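PDB 4AK9: cpftsy from Physcomitrella patens, which probably serves as the GTP-hydrolysing receptor of the chloroplast signal recognition particle, helping to deliver proteins to the thylakoid membrane. Local coordinates for residues 55-60 / 64-69; 238-243 / 291-296; 249-254 / 278-283. All blocks are in the same frame, centred on the assembly; numbering follows the deposited sequence.

Contact 1 (55-60 / 64-69); sequences VLLVSD and KTALKI
Leu56 and Leu57 pack against the small side chain of Ala66, and Leu56 also meets Ile69; everything that passes directly between 55-60 and 64-69 is apolar. The methyl CB of Ala66 meets the CD2 branch of Leu57 at 3.8 Å and the CB of Leu56 at 4.2 Å. Having nothing beyond CB, alanine lets helix 63-78 come close to helix 45-58: the CA atoms of Leu56 and Ala66 are 6.3 Å apart. Leu57 leaves its helix obliquely, and with CD1 extended (chi2 178°) it is the other branch, CD2, that reaches the alanine. One turn beyond Ala66, Ile69 offers its CG2 branch to Leu56 CD1 at 4.2 Å, the two side chains lying at a slant to each other. Phe61 of the connecting turn packs on both Leu56 and Ile69.

These are neighbouring helices of the SRP54-type helical bundle, joined by a short turn as a helical hairpin. Leu30 of helix 24-30 adds to the core beside Leu56, and Leu92 and Leu99 of helix 85-101 do so beside Ile69.

Backbone bonds shape the turn. Helix 45-58 ends in a Schellman motif with Asp60, at positive phi (64°), as its C-prime residue: Asp60 N binds Leu57 O at 2.9 Å and Phe61 N reaches back to Leu56 O. The carboxylate of Asp60 forms salt bridges with Arg277 of its own chain and Arg277 of the second subunit.

Contact 2 (238-243 / 291-296); sequences EVLLVL and PVKFVG
The carboxylate of Glu238 is the flat group here, and it faces the ammonium end of Lys293 with both oxygens. NZ stands 3.0 Å from Glu238 OE2 and 3.1 Å from Glu238 OE1, almost evenly shared, but raised by a little over 20° from the carboxylate plane toward one face. Both hydrogen bonds of this salt bridge are weak, so charge attraction probably counts for more than bond direction. Outside the two strands, Thr265 OG1 bonds to OE1 and the backbone N of Gln110 to OE2, which fixes the rotation of the carboxylate; Glu108 O takes a further bond from NZ. The buried ions are thus met by polar atoms as well as by each other.

The two side chains arrive from opposite directions. A bend at chi2 (-75°) turns the carboxylate of Glu238 to the lysine end, whereas Lys293 runs extended beyond CG and so spans the gap between strands whose closest CA atoms, those of Leu240 and Lys293, are 8.4 Å apart. On the way its CD passes the CD2 branch of Leu240 at 4.1 Å, crossing that side chain at about a right angle; lysine suits the place because its methylenes can lie on leucine while its charge reaches glutamate. A methionine in its place would probably keep much of the apolar packing but leave the carboxylate of Glu238 without its countercharge in the interior.

The salt bridge reaches across the intervening strand 266-270, near the strands' amino ends, in the parallel sheet of the P-loop NTPase fold of an SRP-type GTPase.

Contact 3 (249-254 / 278-283); sequences LNMLAQ and GGCVVS
Leu249 opens the contact with both its backbone and its side chain. Its N lies 4.0 Å from Cys280 CB, a simple packing contact, since its hydrogen bond goes to the helical bundle. With CG roughly opposite the backbone N (chi1 -156°), the side chain swings round so that CD1 presses against Ser283, 3.3 Å from its CB and 3.4 Å from its OG. The carbon pair is closer than usual van der Waals contact, so this spot is tightly packed. Serine's small size lets the leucine methyl approach, while its OG is engaged with Gly62 N and a second backbone partner in the turn between helices 45-58 and 63-78.

Asn250 turns to the neighbouring molecule, where its ND2 bonds to Asp60 OD1 of the second subunit.

Met251 points at the second segment. Its CG occupies the crowded position between backbone N and carbonyl carbon (chi1 80°), and a bend at chi3 (34°) carries CE to within 3.8 Å of Cys280 SG. Flexible methionine and compact cysteine suit this buried corner, where Leu269 of strand 266-270 touches both side chains and Leu243 also packs on Met251.

Further on, Gln254 packs on Val124 of the probable P-loop. On the other side, Gly278 and Gly279 lie at the start of the second segment, in a Thr-Ala-Arg-Gly-Gly sequence resembling the glycine-rich motif of SRP GTPases at the junction of helical bundle and GTPase domain.

Between the segments the chemistry is methyl against sulfur and methyl against serine, with no hydrogen bond between them; their relative placement therefore probably depends on shape and on the polar bonds each makes to the bundle.

Contact 3 is the middle term. Its centre lies about 11 Å from that of contact 1 and about 12 Å from that of contact 2, whereas the centres of contacts 1 and 2 are about 22 Å apart. Asp60 ties the helical bundle to the GTPase domain through OD2 to Leu249 N (2.7 Å) and O to Ser283 OG (3.0 Å), while Thr65 packs on Val282. Toward the sheet, Val292 CG2 meets Val281 CG1 at 4.2 Å. Contact 3 is nested in the chain loop that contact 2 closes. Contacts 1 and 3 both touch the second subunit. The salt bridge of contact 2 lies at the strand ends opposite the probable P-loop, which follows strand 117-123.

Contact 1 (55-60 / 64-69)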
# COMPACT_ATOMS: atom_id res chain seq x y z
N VAL A 55 8.82 3.94 -8.29
CA VAL A 55 9.44 4.35 -7.05
C VAL A 55 8.40 5.05 -6.16
O VAL A 55 8.30 4.79 -4.93
CB VAL A 55 10.67 5.24 -7.32
CG1 VAL A 55 11.11 5.89 -6.04
CG2 VAL A 55 11.80 4.35 -7.90
N LEU A 56 7.59 5.91 -6.75
CA LEU A 56 6.49 6.54 -6.02
C LEU A 56 5.49 5.53 -5.44
O LEU A 56 5.05 5.71 -4.30
CB LEU A 56 5.73 7.54 -6.89
CG LEU A 56 6.56 8.70 -7.48
CD1 LEU A 56 5.64 9.67 -8.20
CD2 LEU A 56 7.37 9.40 -6.38
N LEU A 57 5.17 4.50 -6.19
CA LEU A 57 4.23 3.46 -5.73
C LEU A 57 4.80 2.73 -4.51
O LEU A 57 4.05 2.39 -3.57
CB LEU A 57 3.88 2.47 -6.86
CG LEU A 57 3.08 2.99 -8.06
CD1 LEU A 57 2.86 1.86 -9.09
CD2 LEU A 57 1.72 3.57 -7.68
N VAL A 58 6.11 2.54 -4.47
CA VAL A 58 6.75 1.92 -3.33
C VAL A 58 6.49 2.74 -2.05
O VAL A 58 6.26 2.19 -0.97
CB VAL A 58 8.26 1.68 -3.58
CG1 VAL A 58 8.94 1.13 -2.32
CG2 VAL A 58 8.45 0.74 -4.80
N SER A 59 6.51 4.06 -2.16
CA SER A 59 6.20 4.92 -1.03
C SER A 59 4.70 5.22 -0.85
O SER A 59 4.32 6.09 -0.06
CB SER A 59 7.01 6.23 -1.07
OG SER A 59 8.38 5.97 -0.80
N ASP A 60 3.83 4.48 -1.52
CA ASP A 60 2.38 4.70 -1.37
C ASP A 60 1.79 6.04 -1.80
O ASP A 60 0.77 6.48 -1.28
CB ASP A 60 1.91 4.36 0.05
CG ASP A 60 1.38 2.93 0.13
OD1 ASP A 60 1.46 2.20 -0.90
OD2 ASP A 60 0.87 2.55 1.20
N LYS A 64 -3.46 6.06 -8.85
CA LYS A 64 -4.01 7.25 -9.49
C LYS A 64 -3.21 8.52 -9.25
O LYS A 64 -3.08 9.36 -10.15
CB LYS A 64 -5.47 7.46 -9.10
CG LYS A 64 -6.34 6.37 -9.66
CD LYS A 64 -7.78 6.64 -9.30
CE LYS A 64 -8.51 5.31 -9.11
NZ LYS A 64 -9.20 5.25 -7.77
N THR A 65 -2.70 8.68 -8.03
CA THR A 65 -1.93 9.87 -7.66
C THR A 65 -0.57 9.88 -8.40
O THR A 65 -0.15 10.92 -8.96
CB THR A 65 -1.71 9.92 -6.11
OG1 THR A 65 -2.99 9.95 -5.45
CG2 THR A 65 -0.89 11.13 -5.67
N ALA A 66 0.10 8.74 -8.40
CA ALA A 66 1.39 8.60 -9.10
C ALA A 66 1.21 8.81 -10.61
O ALA A 66 2.07 9.42 -11.26
CB ALA A 66 2.02 7.19 -8.81
N LEU A 67 0.10 8.31 -11.16
CA LEU A 67 -0.20 8.48 -12.59
C LEU A 67 -0.28 9.97 -12.93
O LEU A 67 0.36 10.45 -13.87
CB LEU A 67 -1.50 7.75 -12.95
CG LEU A 67 -2.16 7.97 -14.32
CD1 LEU A 67 -1.15 7.84 -15.44
CD2 LEU A 67 -3.27 6.94 -14.48
N LYS A 68 -1.03 10.72 -12.13
CA LYS A 68 -1.20 12.12 -12.47
C LYS A 68 0.04 12.97 -12.21
O LYS A 68 0.28 13.94 -12.93
CB LYS A 68 -2.42 12.71 -11.79
CG LYS A 68 -2.24 12.91 -10.33
CD LYS A 68 -3.39 13.71 -9.76
CE LYS A 68 -4.71 13.03 -10.04
NZ LYS A 68 -5.78 13.58 -9.15
N ILE A 69 0.83 12.61 -11.20
CA ILE A 69 2.11 13.30 -10.99
C ILE A 69 3.06 13.12 -12.16
O ILE A 69 3.61 14.09 -12.67
CB ILE A 69 2.81 12.80 -9.71
CG1 ILE A 69 2.02 13.28 -8.49
CG2 ILE A 69 4.24 13.32 -9.64
CD1 ILE A 69 2.42 12.61 -7.18

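Contact 2 (238-243 / 291-296)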
# COMPACT_ATOMS: atom_id res chain seq x y z
N GLU A 238 -14.49 21.48 14.18
CA GLU A 238 -13.63 20.53 13.44
C GLU A 238 -14.07 19.11 13.74
O GLU A 238 -14.49 18.79 14.86
CB GLU A 238 -12.15 20.74 13.83
CG GLU A 238 -11.53 22.09 13.44
CD GLU A 238 -11.23 22.18 11.94
OE1 GLU A 238 -11.10 21.11 11.26
OE2 GLU A 238 -11.09 23.31 11.42
N VAL A 239 -14.00 18.24 12.74
CA VAL A 239 -14.13 16.80 12.93
C VAL A 239 -12.82 16.22 12.33
O VAL A 239 -12.57 16.26 11.12
CB VAL A 239 -15.40 16.17 12.26
CG1 VAL A 239 -15.45 14.65 12.42
CG2 VAL A 239 -16.70 16.81 12.81
N LEU A 240 -11.96 15.75 13.22
CA LEU A 240 -10.62 15.36 12.81
C LEU A 240 -10.54 13.84 12.83
O LEU A 240 -10.73 13.20 13.86
CB LEU A 240 -9.58 15.99 13.76
CG LEU A 240 -9.62 17.51 13.79
CD1 LEU A 240 -8.64 18.06 14.85
CD2 LEU A 240 -9.30 18.06 12.40
N LEU A 241 -10.27 13.25 11.66
CA LEU A 241 -10.13 11.80 11.55
C LEU A 241 -8.66 11.35 11.73
O LEU A 241 -7.75 11.79 10.99
CB LEU A 241 -10.70 11.34 10.18
CG LEU A 241 -10.48 9.87 9.86
CD1 LEU A 241 -11.23 8.96 10.83
CD2 LEU A 241 -10.91 9.55 8.42
N VAL A 242 -8.43 10.48 12.71
CA VAL A 242 -7.07 10.06 13.03
C VAL A 242 -6.83 8.76 12.28
O VAL A 242 -7.61 7.81 12.40
CB VAL A 242 -6.89 9.81 14.55
CG1 VAL A 242 -5.43 9.34 14.82
CG2 VAL A 242 -7.20 11.05 15.34
N LEU A 243 -5.78 8.73 11.46
CA LEU A 243 -5.47 7.55 10.64
C LEU A 243 -4.04 7.08 10.89
O LEU A 243 -3.13 7.90 10.98
CB LEU A 243 -5.59 7.91 9.16
CG LEU A 243 -6.99 8.41 8.77
CD1 LEU A 243 -6.90 9.09 7.45
CD2 LEU A 243 -7.92 7.19 8.71
N PRO A 291 -8.04 18.34 3.74
CA PRO A 291 -6.63 18.53 4.09
C PRO A 291 -6.15 17.62 5.22
O PRO A 291 -6.91 17.18 6.10
CB PRO A 291 -6.59 20.01 4.53
CG PRO A 291 -7.98 20.27 5.08
CD PRO A 291 -8.87 19.51 4.11
N VAL A 292 -4.87 17.28 5.16
CA VAL A 292 -4.18 16.72 6.32
C VAL A 292 -3.81 17.94 7.19
O VAL A 292 -3.22 18.90 6.69
CB VAL A 292 -2.91 15.95 5.90
CG1 VAL A 292 -2.02 15.67 7.13
CG2 VAL A 292 -3.29 14.63 5.20
N LYS A 293 -4.19 17.92 8.47
CA LYS A 293 -3.98 19.07 9.33
C LYS A 293 -2.81 18.90 10.31
O LYS A 293 -2.15 19.89 10.67
CB LYS A 293 -5.28 19.42 10.10
CG LYS A 293 -6.41 19.89 9.15
CD LYS A 293 -7.49 20.75 9.85
CE LYS A 293 -8.30 21.46 8.72
NZ LYS A 293 -9.27 22.48 9.23
N PHE A 294 -2.56 17.66 10.73
CA PHE A 294 -1.40 17.31 11.57
C PHE A 294 -0.76 16.00 11.10
O PHE A 294 -1.46 15.09 10.59
CB PHE A 294 -1.83 17.14 13.03
CG PHE A 294 -2.34 18.41 13.65
CD1 PHE A 294 -3.69 18.76 13.54
CD2 PHE A 294 -1.48 19.27 14.31
CE1 PHE A 294 -4.16 19.95 14.10
CE2 PHE A 294 -1.95 20.48 14.87
CZ PHE A 294 -3.30 20.80 14.76
N VAL A 295 0.56 15.87 11.29
CA VAL A 295 1.22 14.58 11.15
C VAL A 295 1.95 14.20 12.45
O VAL A 295 2.59 15.06 13.06
CB VAL A 295 2.23 14.59 9.99
CG1 VAL A 295 1.48 14.65 8.66
CG2 VAL A 295 3.16 15.81 10.11
N GLY A 296 1.82 12.95 12.86
CA GLY A 296 2.51 12.43 14.02
C GLY A 296 3.82 11.86 13.56
O GLY A 296 3.84 10.92 12.74

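Contact 3 (249-254 / 278-283)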
# COMPACT_ATOMS: atom_id res chain seq x y z
N LEU A 249 -1.53 3.39 2.24
CA LEU A 249 -2.67 3.66 1.36
C LEU A 249 -3.90 2.89 1.82
O LEU A 249 -5.04 3.22 1.49
CB LEU A 249 -2.32 3.26 -0.07
CG LEU A 249 -3.09 3.96 -1.18
CD1 LEU A 249 -2.58 5.38 -1.33
CD2 LEU A 249 -2.93 3.21 -2.49
N ASN A 250 -3.66 1.83 2.58
CA ASN A 250 -4.78 1.06 3.11
C ASN A 250 -5.71 1.86 4.00
O ASN A 250 -6.86 1.45 4.19
CB ASN A 250 -4.27 -0.23 3.79
CG ASN A 250 -3.68 -1.19 2.80
OD1 ASN A 250 -4.18 -1.33 1.66
ND2 ASN A 250 -2.59 -1.84 3.20
N MET A 251 -5.24 3.00 4.49
CA MET A 251 -6.08 3.90 5.29
C MET A 251 -7.23 4.55 4.51
O MET A 251 -8.17 5.04 5.12
CB MET A 251 -5.25 5.02 5.94
CG MET A 251 -4.95 6.17 4.95
SD MET A 251 -3.80 7.44 5.51
CE MET A 251 -2.62 6.57 6.54
N LEU A 252 -7.16 4.57 3.18
CA LEU A 252 -8.20 5.19 2.37
C LEU A 252 -9.57 4.53 2.56
O LEU A 252 -10.59 5.23 2.50
CB LEU A 252 -7.85 5.17 0.87
CG LEU A 252 -7.26 6.41 0.20
CD1 LEU A 252 -6.18 7.07 1.02
CD2 LEU A 252 -6.72 6.04 -1.19
N ALA A 253 -9.60 3.22 2.81
CA ALA A 253 -10.88 2.51 2.99
C ALA A 253 -11.64 3.03 4.21
O ALA A 253 -12.81 3.45 4.12
CB ALA A 253 -10.66 0.99 3.08
N GLN A 254 -10.97 3.08 5.36
CA GLN A 254 -11.63 3.56 6.56
C GLN A 254 -11.87 5.09 6.49
O GLN A 254 -12.84 5.60 7.07
CB GLN A 254 -10.86 3.15 7.83
CG GLN A 254 -9.54 3.84 7.96
CD GLN A 254 -8.70 3.24 9.05
OE1 GLN A 254 -8.48 3.87 10.08
NE2 GLN A 254 -8.19 2.01 8.83
N GLY A 278 5.22 7.14 3.36
CA GLY A 278 4.83 8.53 3.57
C GLY A 278 4.07 9.22 2.43
O GLY A 278 3.42 10.26 2.67
N GLY A 279 4.12 8.65 1.23
CA GLY A 279 3.36 9.15 0.09
C GLY A 279 1.86 9.07 0.34
O GLY A 279 1.07 9.73 -0.34
N CYS A 280 1.45 8.27 1.34
CA CYS A 280 0.03 8.16 1.66
C CYS A 280 -0.58 9.51 2.04
O CYS A 280 -1.78 9.75 1.81
CB CYS A 280 -0.23 7.11 2.77
SG CYS A 280 0.34 7.60 4.42
N VAL A 281 0.23 10.41 2.58
CA VAL A 281 -0.21 11.79 2.84
C VAL A 281 -0.74 12.45 1.55
O VAL A 281 -1.79 13.13 1.56
CB VAL A 281 0.93 12.62 3.43
CG1 VAL A 281 0.54 14.10 3.56
CG2 VAL A 281 1.35 12.05 4.78
N VAL A 282 -0.00 12.31 0.47
CA VAL A 282 -0.40 12.92 -0.79
C VAL A 282 -1.63 12.24 -1.36
O VAL A 282 -2.58 12.89 -1.80
CB VAL A 282 0.79 12.85 -1.81
CG1 VAL A 282 0.40 13.58 -3.13
CG2 VAL A 282 2.01 13.47 -1.17
N SER A 283 -1.64 10.92 -1.31
CA SER A 283 -2.75 10.16 -1.85
C SER A 283 -4.06 10.47 -1.15
O SER A 283 -5.11 10.56 -1.80
CB SER A 283 -2.46 8.67 -1.71
OG SER A 283 -1.27 8.34 -2.45